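Local coordinates for protein putative hydrolase (Campylobacter jejuni, PDB 3D6L) that forms a hexameric hot dog fold thioesterase that probably hydrolyses long-chain fatty acyl-CoA thioesters, at residues 4-15 / 63-74. Sequence-based numbering, arbitrary orientation.
Sequences MGEPKLKIVAMP and VFIGDIISCYSK
Strands 9-12 and 68-74 pair antiparallel at 164°, with Leu-9 and Ile-11 forming hydrogen-bonded pairs with Cys-71 and Ile-69. Ile-69 N meets Ile-11 O at 2.7 Å, and beyond the strand end Ala-13 still bonds through its N to Asp-67 O and through its O to Gly-66 N, reaching the type II turn 64-67. At the other end Lys-8 and Leu-9 both face Cys-71 in a classic beta bulge; Cys-71 O takes Lys-8 N at 2.7 Å and, weakly, Leu-9 N.

Past the bulge, the Pro-7 ring lies alongside the Tyr-72 side chain, its CG 3.6 Å from CE2, while Gly-5 O sits in plane at the ring edge. Met-4 crosses the Tyr-72 side chain obliquely, its CG 3.8 Å from Tyr-72 CB; a bend at chi3 (-66°) carries Met-4 CE to the backbone of Ser-73 and Lys-74. A water bridges Met-4 O and Glu-6 O to Ser-73 N.

In this hot dog fold, 9-12 is an outermost strand of the chain's sheet, and Leu-9, Ile-11 and Cys-71 touch the central helix 26-42. On that face the Ile-11 and Ile-69 side chains cross at a slant, CD1 of Ile-11 against CG2 of Ile-69, and Ile-69 CD1 packs on Ala-13 CB at 3.7 Å. The opposite face carries Val-12 beside Ile-68, and Lys-10, whose CD passes 3.4 Å from Ser-70 OG; Lys-10 also makes backbone hydrogen bonds to a second subunit.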
ATOM      1  N   MET A   4      -4.109  26.739 -17.260  1.00 48.45           N
ATOM      2  CA  MET A   4      -5.415  26.162 -16.948  1.00 46.55           C
ATOM      3  C   MET A   4      -5.628  26.124 -15.428  1.00 45.19           C
ATOM      4  O   MET A   4      -6.102  25.131 -14.868  1.00 45.06           O
ATOM      5  CB  MET A   4      -5.556  24.771 -17.594  1.00 46.79           C
ATOM      6  CG  MET A   4      -4.282  23.911 -17.562  1.00 46.59           C
ATOM      7  SD  MET A   4      -4.170  22.669 -18.881  1.00 46.14           S
ATOM      8  CE  MET A   4      -5.528  21.574 -18.472  1.00 45.94           C
ATOM      9  N   GLY A   5      -5.267  27.230 -14.778  1.00 43.44           N
ATOM     10  CA  GLY A   5      -5.374  27.376 -13.328  1.00 41.22           C
ATOM     11  C   GLY A   5      -4.218  26.734 -12.587  1.00 39.51           C
ATOM     12  O   GLY A   5      -3.202  26.380 -13.191  1.00 39.46           O
ATOM     13  N   GLU A   6      -4.371  26.604 -11.272  1.00 37.68           N
ATOM     14  CA  GLU A   6      -3.413  25.871 -10.451  1.00 36.01           C
ATOM     15  C   GLU A   6      -3.748  24.365 -10.455  1.00 33.85           C
ATOM     16  O   GLU A   6      -4.862  23.985 -10.832  1.00 33.51           O
ATOM     17  CB  GLU A   6      -3.318  26.469  -9.027  1.00 36.05           C
ATOM     18  CG  GLU A   6      -4.595  26.465  -8.197  1.00 36.85           C
ATOM     19  CD  GLU A   6      -4.349  26.764  -6.707  1.00 37.69           C
ATOM     20  OE1 GLU A   6      -3.705  27.797  -6.385  1.00 39.28           O
ATOM     21  OE2 GLU A   6      -4.818  25.964  -5.854  1.00 39.68           O
ATOM     22  N   PRO A   7      -2.782  23.504 -10.063  1.00 31.99           N
ATOM     23  CA  PRO A   7      -3.007  22.059 -10.105  1.00 30.57           C
ATOM     24  C   PRO A   7      -4.161  21.617  -9.219  1.00 29.18           C
ATOM     25  O   PRO A   7      -4.365  22.180  -8.136  1.00 28.94           O
ATOM     26  CB  PRO A   7      -1.697  21.480  -9.559  1.00 30.69           C
ATOM     27  CG  PRO A   7      -0.697  22.546  -9.725  1.00 31.12           C
ATOM     28  CD  PRO A   7      -1.430  23.826  -9.572  1.00 31.81           C
ATOM     29  N   LYS A   8      -4.904  20.617  -9.687  1.00 27.56           N
ATOM     30  CA  LYS A   8      -5.974  20.005  -8.904  1.00 25.98           C
ATOM     31  C   LYS A   8      -5.397  18.949  -7.962  1.00 24.99           C
ATOM     32  O   LYS A   8      -5.939  18.702  -6.883  1.00 24.82           O
ATOM     33  CB  LYS A   8      -7.043  19.402  -9.821  1.00 26.12           C
ATOM     34  CG  LYS A   8      -7.728  20.426 -10.725  1.00 25.69           C
ATOM     35  CD  LYS A   8      -8.754  21.256  -9.966  1.00 25.76           C
ATOM     36  CE  LYS A   8      -8.779  22.718 -10.439  1.00 26.73           C
ATOM     37  NZ  LYS A   8      -8.889  22.886 -11.926  1.00 26.99           N
ATOM     38  N   LEU A   9      -4.289  18.345  -8.385  1.00 23.64           N
ATOM     39  CA  LEU A   9      -3.508  17.435  -7.559  1.00 22.40           C
ATOM     40  C   LEU A   9      -2.034  17.745  -7.700  1.00 21.34           C
ATOM     41  O   LEU A   9      -1.584  18.177  -8.760  1.00 20.94           O
ATOM     42  CB  LEU A   9      -3.762  15.979  -7.959  1.00 22.44           C
ATOM     43  CG  LEU A   9      -4.528  15.052  -7.015  1.00 22.94           C
ATOM     44  CD1 LEU A   9      -5.837  15.650  -6.540  1.00 23.36           C
ATOM     45  CD2 LEU A   9      -4.787  13.711  -7.697  1.00 23.01           C
ATOM     46  N   LYS A  10      -1.295  17.510  -6.619  1.00 20.38           N
ATOM     47  CA  LYS A  10       0.148  17.669  -6.573  1.00 19.68           C
ATOM     48  C   LYS A  10       0.709  16.626  -5.578  1.00 19.29           C
ATOM     49  O   LYS A  10       0.447  16.688  -4.371  1.00 18.95           O
ATOM     50  CB  LYS A  10       0.494  19.105  -6.176  1.00 19.60           C
ATOM     51  CG  LYS A  10       1.905  19.560  -6.506  1.00 21.09           C
ATOM     52  CD  LYS A  10       1.930  21.074  -6.757  1.00 23.66           C
ATOM     53  CE  LYS A  10       3.193  21.766  -6.207  1.00 24.88           C
ATOM     54  NZ  LYS A  10       4.417  21.597  -7.046  1.00 26.15           N
ATOM     55  N   ILE A  11       1.452  15.654  -6.105  1.00 18.62           N
ATOM     56  CA  ILE A  11       1.925  14.511  -5.330  1.00 18.34           C
ATOM     57  C   ILE A  11       3.376  14.307  -5.652  1.00 17.83           C
ATOM     58  O   ILE A  11       3.823  14.676  -6.735  1.00 17.99           O
ATOM     59  CB  ILE A  11       1.251  13.171  -5.752  1.00 18.48           C
ATOM     60  CG1 ILE A  11       0.110  13.381  -6.740  1.00 19.32           C
ATOM     61  CG2 ILE A  11       0.806  12.366  -4.557  1.00 18.87           C
ATOM     62  CD1 ILE A  11       0.556  13.306  -8.167  1.00 19.47           C
ATOM     63  N   VAL A  12       4.110  13.695  -4.729  1.00 17.35           N
ATOM     64  CA  VAL A  12       5.460  13.203  -5.023  1.00 16.71           C
ATOM     65  C   VAL A  12       5.366  11.751  -5.509  1.00 16.32           C
ATOM     66  O   VAL A  12       4.617  10.953  -4.949  1.00 16.16           O
ATOM     67  CB  VAL A  12       6.364  13.267  -3.783  1.00 16.53           C
ATOM     68  CG1 VAL A  12       7.798  12.957  -4.164  1.00 16.41           C
ATOM     69  CG2 VAL A  12       6.274  14.639  -3.114  1.00 16.59           C
ATOM     70  N   ALA A  13       6.111  11.413  -6.555  1.00 16.07           N
ATOM     71  CA  ALA A  13       6.196  10.020  -7.001  1.00 15.81           C
ATOM     72  C   ALA A  13       7.178   9.261  -6.109  1.00 15.75           C
ATOM     73  O   ALA A  13       8.365   9.577  -6.071  1.00 15.90           O
ATOM     74  CB  ALA A  13       6.605   9.941  -8.458  1.00 15.15           C
ATOM     75  N   MET A  14       6.674   8.266  -5.386  1.00 15.92           N
ATOM     76  CA  MET A  14       7.479   7.527  -4.416  1.00 15.94           C
ATOM     77  C   MET A  14       8.039   6.218  -4.986  1.00 16.02           C
ATOM     78  O   MET A  14       7.491   5.672  -5.946  1.00 16.44           O
ATOM     79  CB  MET A  14       6.661   7.282  -3.148  1.00 16.01           C
ATOM     80  CG  MET A  14       6.249   8.573  -2.426  1.00 16.45           C
ATOM     81  SD  MET A  14       7.627   9.520  -1.714  1.00 17.53           S
ATOM     82  CE  MET A  14       8.005   8.550  -0.246  1.00 16.74           C
ATOM     83  N   PRO A  15       9.160   5.722  -4.421  1.00 15.96           N
ATOM     84  CA  PRO A  15       9.763   4.471  -4.903  1.00 15.90           C
ATOM     85  C   PRO A  15       8.818   3.257  -4.948  1.00 15.69           C
ATOM     86  O   PRO A  15       9.070   2.321  -5.721  1.00 16.09           O
ATOM     87  CB  PRO A  15      10.906   4.230  -3.905  1.00 16.06           C
ATOM     88  CG  PRO A  15      11.288   5.607  -3.453  1.00 15.61           C
ATOM     89  CD  PRO A  15       9.968   6.329  -3.342  1.00 16.07           C
ATOM     90  N   VAL A  63       7.934   8.936 -16.170  1.00 16.41           N
ATOM     91  CA  VAL A  63       7.936   9.590 -14.862  1.00 16.08           C
ATOM     92  C   VAL A  63       8.930   8.831 -13.972  1.00 15.90           C
ATOM     93  O   VAL A  63       8.980   7.593 -14.012  1.00 15.68           O
ATOM     94  CB  VAL A  63       6.512   9.617 -14.243  1.00 16.20           C
ATOM     95  CG1 VAL A  63       6.501  10.315 -12.897  1.00 15.19           C
ATOM     96  CG2 VAL A  63       5.544  10.306 -15.186  1.00 16.18           C
ATOM     97  N   PHE A  64       9.730   9.572 -13.202  1.00 15.51           N
ATOM     98  CA  PHE A  64      10.740   8.971 -12.324  1.00 15.49           C
ATOM     99  C   PHE A  64      10.426   9.141 -10.845  1.00 15.57           C
ATOM    100  O   PHE A  64       9.658  10.036 -10.451  1.00 15.51           O
ATOM    101  CB  PHE A  64      12.136   9.552 -12.602  1.00 15.36           C
ATOM    102  CG  PHE A  64      12.575   9.434 -14.037  1.00 15.75           C
ATOM    103  CD1 PHE A  64      13.263  10.477 -14.646  1.00 16.00           C
ATOM    104  CD2 PHE A  64      12.302   8.281 -14.782  1.00 16.19           C
ATOM    105  CE1 PHE A  64      13.667  10.387 -15.976  1.00 17.07           C
ATOM    106  CE2 PHE A  64      12.702   8.173 -16.109  1.00 16.67           C
ATOM    107  CZ  PHE A  64      13.384   9.227 -16.712  1.00 16.83           C
ATOM    108  N   ILE A  65      11.036   8.274 -10.034  1.00 15.44           N
ATOM    109  CA  ILE A  65      11.047   8.428  -8.582  1.00 15.05           C
ATOM    110  C   ILE A  65      11.515   9.836  -8.232  1.00 15.13           C
ATOM    111  O   ILE A  65      12.509  10.336  -8.780  1.00 14.77           O
ATOM    112  CB  ILE A  65      11.977   7.380  -7.915  1.00 15.05           C
ATOM    113  CG1 ILE A  65      11.401   5.964  -8.088  1.00 15.33           C
ATOM    114  CG2 ILE A  65      12.208   7.705  -6.441  1.00 14.22           C
ATOM    115  CD1 ILE A  65      12.371   4.827  -7.788  1.00 14.92           C
ATOM    116  N   GLY A  66      10.785  10.485  -7.332  1.00 15.30           N
ATOM    117  CA  GLY A  66      11.184  11.806  -6.857  1.00 15.53           C
ATOM    118  C   GLY A  66      10.485  12.968  -7.527  1.00 15.76           C
ATOM    119  O   GLY A  66      10.410  14.049  -6.938  1.00 15.69           O
ATOM    120  N   ASP A  67       9.980  12.752  -8.749  1.00 16.21           N
ATOM    121  CA  ASP A  67       9.196  13.768  -9.478  1.00 16.70           C
ATOM    122  C   ASP A  67       8.051  14.285  -8.629  1.00 16.80           C
ATOM    123  O   ASP A  67       7.382  13.514  -7.936  1.00 16.84           O
ATOM    124  CB  ASP A  67       8.581  13.207 -10.767  1.00 16.62           C
ATOM    125  CG  ASP A  67       9.603  12.898 -11.839  1.00 17.40           C
ATOM    126  OD1 ASP A  67       9.213  12.218 -12.813  1.00 17.38           O
ATOM    127  OD2 ASP A  67      10.778  13.319 -11.725  1.00 18.00           O
ATOM    128  N   ILE A  68       7.845  15.598  -8.680  1.00 17.09           N
ATOM    129  CA  ILE A  68       6.648  16.217  -8.137  1.00 17.19           C
ATOM    130  C   ILE A  68       5.675  16.259  -9.303  1.00 17.54           C
ATOM    131  O   ILE A  68       5.927  16.939 -10.304  1.00 17.96           O
ATOM    132  CB  ILE A  68       6.921  17.653  -7.599  1.00 17.26           C
ATOM    133  CG1 ILE A  68       8.267  17.738  -6.846  1.00 16.68           C
ATOM    134  CG2 ILE A  68       5.744  18.155  -6.744  1.00 16.75           C
ATOM    135  CD1 ILE A  68       8.413  16.815  -5.634  1.00 15.39           C
ATOM    136  N   ILE A  69       4.592  15.494  -9.204  1.00 17.69           N
ATOM    137  CA  ILE A  69       3.604  15.432 -10.273  1.00 17.62           C
ATOM    138  C   ILE A  69       2.457  16.384  -9.992  1.00 17.76           C
ATOM    139  O   ILE A  69       1.848  16.346  -8.926  1.00 17.42           O
ATOM    140  CB  ILE A  69       3.100  13.982 -10.534  1.00 17.71           C
ATOM    141  CG1 ILE A  69       4.101  13.221 -11.405  1.00 18.17           C
ATOM    142  CG2 ILE A  69       1.770  13.971 -11.266  1.00 17.28           C
ATOM    143  CD1 ILE A  69       5.249  12.670 -10.621  1.00 20.01           C
ATOM    144  N   SER A  70       2.196  17.256 -10.960  1.00 18.27           N
ATOM    145  CA  SER A  70       1.098  18.201 -10.887  1.00 18.71           C
ATOM    146  C   SER A  70       0.091  17.836 -11.962  1.00 18.92           C
ATOM    147  O   SER A  70       0.458  17.609 -13.113  1.00 18.84           O
ATOM    148  CB  SER A  70       1.604  19.627 -11.081  1.00 18.81           C
ATOM    149  OG  SER A  70       2.403  20.028  -9.976  1.00 20.07           O
ATOM    150  N   CYS A  71      -1.175  17.759 -11.565  1.00 19.23           N
ATOM    151  CA  CYS A  71      -2.260  17.444 -12.475  1.00 19.43           C
ATOM    152  C   CYS A  71      -3.147  18.655 -12.629  1.00 19.86           C
ATOM    153  O   CYS A  71      -3.795  19.095 -11.671  1.00 19.64           O
ATOM    154  CB  CYS A  71      -3.098  16.277 -11.953  1.00 19.68           C
ATOM    155  SG  CYS A  71      -2.189  14.765 -11.653  1.00 17.66           S
ATOM    156  N   TYR A  72      -3.170  19.172 -13.850  1.00 20.51           N
ATOM    157  CA  TYR A  72      -3.989  20.305 -14.220  1.00 21.50           C
ATOM    158  C   TYR A  72      -5.219  19.820 -14.959  1.00 22.34           C
ATOM    159  O   TYR A  72      -5.179  18.800 -15.647  1.00 22.63           O
ATOM    160  CB  TYR A  72      -3.195  21.241 -15.120  1.00 21.33           C
ATOM    161  CG  TYR A  72      -1.957  21.802 -14.471  1.00 21.67           C
ATOM    162  CD1 TYR A  72      -0.746  21.103 -14.505  1.00 20.46           C
ATOM    163  CD2 TYR A  72      -1.992  23.044 -13.818  1.00 21.79           C
ATOM    164  CE1 TYR A  72       0.401  21.625 -13.908  1.00 21.35           C
ATOM    165  CE2 TYR A  72      -0.846  23.581 -13.221  1.00 21.38           C
ATOM    166  CZ  TYR A  72       0.342  22.863 -13.269  1.00 21.53           C
ATOM    167  OH  TYR A  72       1.471  23.384 -12.684  1.00 22.03           O
ATOM    168  N   SER A  73      -6.305  20.571 -14.832  1.00 23.39           N
ATOM    169  CA  SER A  73      -7.574  20.192 -15.425  1.00 24.47           C
ATOM    170  C   SER A  73      -8.267  21.348 -16.111  1.00 25.16           C
ATOM    171  O   SER A  73      -8.232  22.485 -15.630  1.00 25.84           O
ATOM    172  CB  SER A  73      -8.489  19.629 -14.357  1.00 24.51           C
ATOM    173  OG  SER A  73      -7.864  18.522 -13.735  1.00 25.49           O
ATOM    174  N   LYS A  74      -8.879  21.052 -17.255  1.00 25.46           N
ATOM    175  CA  LYS A  74      -9.800  21.980 -17.880  1.00 25.79           C
ATOM    176  C   LYS A  74     -11.090  21.268 -18.283  1.00 25.56           C
ATOM    177  O   LYS A  74     -11.076  20.330 -19.086  1.00 25.51           O
ATOM    178  CB  LYS A  74      -9.158  22.687 -19.080  1.00 26.15           C
ATOM    179  CG  LYS A  74     -10.043  23.794 -19.657  1.00 27.46           C
ATOM    180  CD  LYS A  74      -9.302  24.693 -20.627  1.00 30.17           C
ATOM    181  CE  LYS A  74     -10.286  25.534 -21.444  1.00 31.72           C
ATOM    182  NZ  LYS A  74     -11.019  26.552 -20.624  1.00 32.62           N
TER
HETATM  183  O   HOH W   1      -5.795  22.851 -13.138  1.00 15.43           O